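Local structure of fusion protein of Nuclear RNA export factor 2 and Protein panoramix (Drosophila melanogaster, 6IEW) at residues T27-E32 against E38-L43. The protein acts with Panoramix, Piwi and Nxt1 in cotranscriptional transposon silencing in the ovary, its UBA-like TAP-C domain, fused here to a Panoramix segment, mediating Panoramix binding. Numbering follows the deposited sequence.
Sequences TSIVEE and ERALKL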
ATOM      1  N   THR A  27       2.427   0.807  -8.251  1.00  9.00           N
ATOM      2  CA  THR A  27       1.986   1.613  -9.385  1.00  8.84           C
ATOM      3  C   THR A  27       0.524   1.347  -9.714  1.00 10.26           C
ATOM      4  O   THR A  27      -0.264   2.279  -9.896  1.00 10.94           O
ATOM      5  CB  THR A  27       2.849   1.307 -10.606  1.00 10.56           C
ATOM      6  OG1 THR A  27       4.215   1.627 -10.324  1.00 12.62           O
ATOM      7  CG2 THR A  27       2.376   2.111 -11.816  1.00 12.59           C
ATOM      8  N   SER A  28       0.146   0.069  -9.786  1.00 10.06           N
ATOM      9  CA  SER A  28      -1.215  -0.294 -10.166  1.00  9.40           C
ATOM     10  C   SER A  28      -2.243   0.314  -9.216  1.00  9.34           C
ATOM     11  O   SER A  28      -3.214   0.946  -9.647  1.00 11.38           O
ATOM     12  CB  SER A  28      -1.339  -1.819 -10.189  1.00 12.48           C
ATOM     13  OG  SER A  28      -2.683  -2.217 -10.383  1.00 14.64           O
ATOM     14  N   ILE A  29      -2.033   0.146  -7.912  1.00  9.97           N
ATOM     15  CA  ILE A  29      -3.036   0.565  -6.941  1.00  9.50           C
ATOM     16  C   ILE A  29      -3.052   2.079  -6.782  1.00  9.55           C
ATOM     17  O   ILE A  29      -4.122   2.699  -6.744  1.00 10.25           O
ATOM     18  CB  ILE A  29      -2.817  -0.167  -5.607  1.00  9.98           C
ATOM     19  CG1 ILE A  29      -3.017  -1.673  -5.805  1.00  9.10           C
ATOM     20  CG2 ILE A  29      -3.762   0.374  -4.534  1.00 10.86           C
ATOM     21  CD1 ILE A  29      -2.579  -2.513  -4.622  1.00 10.56           C
ATOM     22  N   VAL A  30      -1.875   2.702  -6.691  1.00 10.29           N
ATOM     23  CA  VAL A  30      -1.813   4.149  -6.496  1.00  9.38           C
ATOM     24  C   VAL A  30      -2.412   4.879  -7.692  1.00 10.77           C
ATOM     25  O   VAL A  30      -3.166   5.848  -7.534  1.00 12.63           O
ATOM     26  CB  VAL A  30      -0.367   4.587  -6.198  1.00  9.51           C
ATOM     27  CG1 VAL A  30      -0.215   6.103  -6.303  1.00 11.09           C
ATOM     28  CG2 VAL A  30       0.049   4.100  -4.816  1.00 11.67           C
ATOM     29  N   GLU A  31      -2.097   4.426  -8.907  1.00 10.73           N
ATOM     30  CA  GLU A  31      -2.657   5.077 -10.089  1.00 10.73           C
ATOM     31  C   GLU A  31      -4.166   4.873 -10.173  1.00 12.81           C
ATOM     32  O   GLU A  31      -4.901   5.800 -10.531  1.00 14.54           O
ATOM     33  CB  GLU A  31      -1.952   4.595 -11.360  1.00 10.56           C
ATOM     34  CG  GLU A  31      -0.522   5.094 -11.473  1.00 11.97           C
ATOM     35  CD  GLU A  31       0.111   4.817 -12.827  1.00 17.50           C
ATOM     36  OE1 GLU A  31      -0.454   4.026 -13.612  1.00 17.60           O
ATOM     37  OE2 GLU A  31       1.177   5.403 -13.106  1.00 22.25           O
ATOM     38  N   GLU A  32      -4.648   3.672  -9.839  1.00 12.07           N
ATOM     39  CA  GLU A  32      -6.085   3.425  -9.885  1.00 11.93           C
ATOM     40  C   GLU A  32      -6.832   4.276  -8.865  1.00 13.70           C
ATOM     41  O   GLU A  32      -7.986   4.654  -9.099  1.00 15.81           O
ATOM     42  CB  GLU A  32      -6.372   1.935  -9.684  1.00 13.57           C
ATOM     43  CG  GLU A  32      -7.839   1.545  -9.861  1.00 15.69           C
ATOM     44  CD  GLU A  32      -8.081   0.055  -9.676  1.00 15.46           C
ATOM     45  OE1 GLU A  32      -7.169  -0.745  -9.976  1.00 18.53           O
ATOM     46  OE2 GLU A  32      -9.186  -0.313  -9.226  1.00 23.09           O
ATOM     47  N   GLU A  38      -4.900   7.713   1.157  1.00 11.17           N
ATOM     48  CA  GLU A  38      -5.947   7.015   1.896  1.00 10.24           C
ATOM     49  C   GLU A  38      -6.775   6.124   0.976  1.00 11.00           C
ATOM     50  O   GLU A  38      -7.051   4.962   1.299  1.00 11.00           O
ATOM     51  CB  GLU A  38      -6.834   8.024   2.623  1.00 13.13           C
ATOM     52  CG  GLU A  38      -7.945   7.390   3.431  1.00 14.66           C
ATOM     53  CD  GLU A  38      -8.824   8.419   4.098  1.00 24.99           C
ATOM     54  OE1 GLU A  38      -8.782   9.594   3.679  1.00 22.98           O
ATOM     55  OE2 GLU A  38      -9.551   8.053   5.045  1.00 23.46           O
ATOM     56  N   ARG A  39      -7.176   6.646  -0.184  1.00 11.17           N
ATOM     57  CA  ARG A  39      -7.961   5.830  -1.105  1.00 10.05           C
ATOM     58  C   ARG A  39      -7.167   4.627  -1.596  1.00 11.07           C
ATOM     59  O   ARG A  39      -7.732   3.546  -1.801  1.00 12.70           O
ATOM     60  CB  ARG A  39      -8.469   6.672  -2.274  1.00 13.87           C
ATOM     61  CG  ARG A  39      -9.515   7.695  -1.869  1.00 21.21           C
ATOM     62  CD  ARG A  39     -10.397   8.098  -3.043  1.00 27.74           C
ATOM     63  NE  ARG A  39      -9.620   8.581  -4.181  1.00 24.97           N
ATOM     64  CZ  ARG A  39      -9.186   9.832  -4.312  1.00 23.69           C
ATOM     65  NH1 ARG A  39      -9.438  10.729  -3.366  1.00 26.29           N
ATOM     66  NH2 ARG A  39      -8.487  10.184  -5.378  1.00 19.41           N
ATOM     67  N   ALA A  40      -5.853   4.791  -1.781  1.00  9.91           N
ATOM     68  CA  ALA A  40      -5.027   3.673  -2.227  1.00  9.31           C
ATOM     69  C   ALA A  40      -4.966   2.571  -1.176  1.00  9.13           C
ATOM     70  O   ALA A  40      -5.029   1.382  -1.512  1.00  9.29           O
ATOM     71  CB  ALA A  40      -3.625   4.162  -2.588  1.00 10.41           C
ATOM     72  N   LEU A  41      -4.847   2.943   0.099  1.00  8.38           N
ATOM     73  CA  LEU A  41      -4.839   1.937   1.157  1.00  9.87           C
ATOM     74  C   LEU A  41      -6.160   1.180   1.197  1.00  9.60           C
ATOM     75  O   LEU A  41      -6.181  -0.054   1.297  1.00  9.72           O
ATOM     76  CB  LEU A  41      -4.545   2.592   2.507  1.00  9.48           C
ATOM     77  CG  LEU A  41      -3.150   3.204   2.641  1.00 11.80           C
ATOM     78  CD1 LEU A  41      -3.031   3.958   3.957  1.00 11.04           C
ATOM     79  CD2 LEU A  41      -2.069   2.138   2.535  1.00 12.07           C
ATOM     80  N   LYS A  42      -7.279   1.907   1.108  1.00 10.24           N
ATOM     81  CA  LYS A  42      -8.582   1.251   1.075  1.00 10.81           C
ATOM     82  C   LYS A  42      -8.711   0.341  -0.137  1.00  9.51           C
ATOM     83  O   LYS A  42      -9.279  -0.758  -0.048  1.00 11.03           O
ATOM     84  CB  LYS A  42      -9.698   2.296   1.056  1.00 12.17           C
ATOM     85  CG  LYS A  42      -9.815   3.119   2.320  1.00 12.63           C
ATOM     86  CD  LYS A  42     -10.964   4.103   2.201  1.00 13.84           C
ATOM     87  CE  LYS A  42     -11.130   4.912   3.475  1.00 20.37           C
ATOM     88  NZ  LYS A  42     -12.233   5.908   3.348  1.00 21.69           N
ATOM     89  N   LEU A  43      -8.207   0.790  -1.287  1.00  9.36           N
ATOM     90  CA  LEU A  43      -8.285  -0.019  -2.496  1.00 11.23           C
ATOM     91  C   LEU A  43      -7.454  -1.288  -2.365  1.00 10.01           C
ATOM     92  O   LEU A  43      -7.876  -2.362  -2.808  1.00 11.34           O
ATOM     93  CB  LEU A  43      -7.838   0.815  -3.696  1.00 10.17           C
ATOM     94  CG  LEU A  43      -7.867   0.112  -5.050  1.00 13.79           C
ATOM     95  CD1 LEU A  43      -9.261  -0.408  -5.368  1.00 13.58           C
ATOM     96  CD2 LEU A  43      -7.379   1.045  -6.147  1.00 12.92           C
TER
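Two torsions set up the meeting of I29 with L43: in I29 the CG2 branch stands anti to the backbone N while CG1 lies beside it (chi1 -64°), and in L43 CG is anti to its own N (chi1 -180°), which sends CG out towards helix 23-32, with CD2 the methyl that makes most of the contact. I29 CG2 consequently comes 4.0 Å from L43 CD2, the two side chains crossing at a slant. The same I29 methyl also abuts A40 O, at 3.4 Å, a van der Waals contact. L43 CD2 reaches back in turn, 3.7 Å from I29 O, so each helix receives a methyl against a carbonyl of the other. Both segments belong to the Nxf2 part of the fusion, where 23-32 and 37-49 are consecutive helices, joined by a short loop, of the compact helical bundle of the UBA-like TAP-C domain; their local axes approach to 8.6 Å and cross steeply at 124°. Close backbone approach centres on V30 and A40, with CA atoms 5.4 Å apart, a spacing compatible with the small alanine. A40 CB also touches V30 CG2 at 4.3 Å, and F15 of helix 4-19 packs on I29, V30 and A40, joining this interface to the domain core. At the exposed margin the extended E32 chain runs roughly perpendicular to L43, whose CD2 lies against it from CB to the carboxylate in van der Waals contact, 3.7 Å from E32 CD. E32 OE1 forms a salt bridge with K47 NZ, on the same helix as L43. On another side of helix 37-49, L41 packs against V84 and L85 of the fused Panoramix helix.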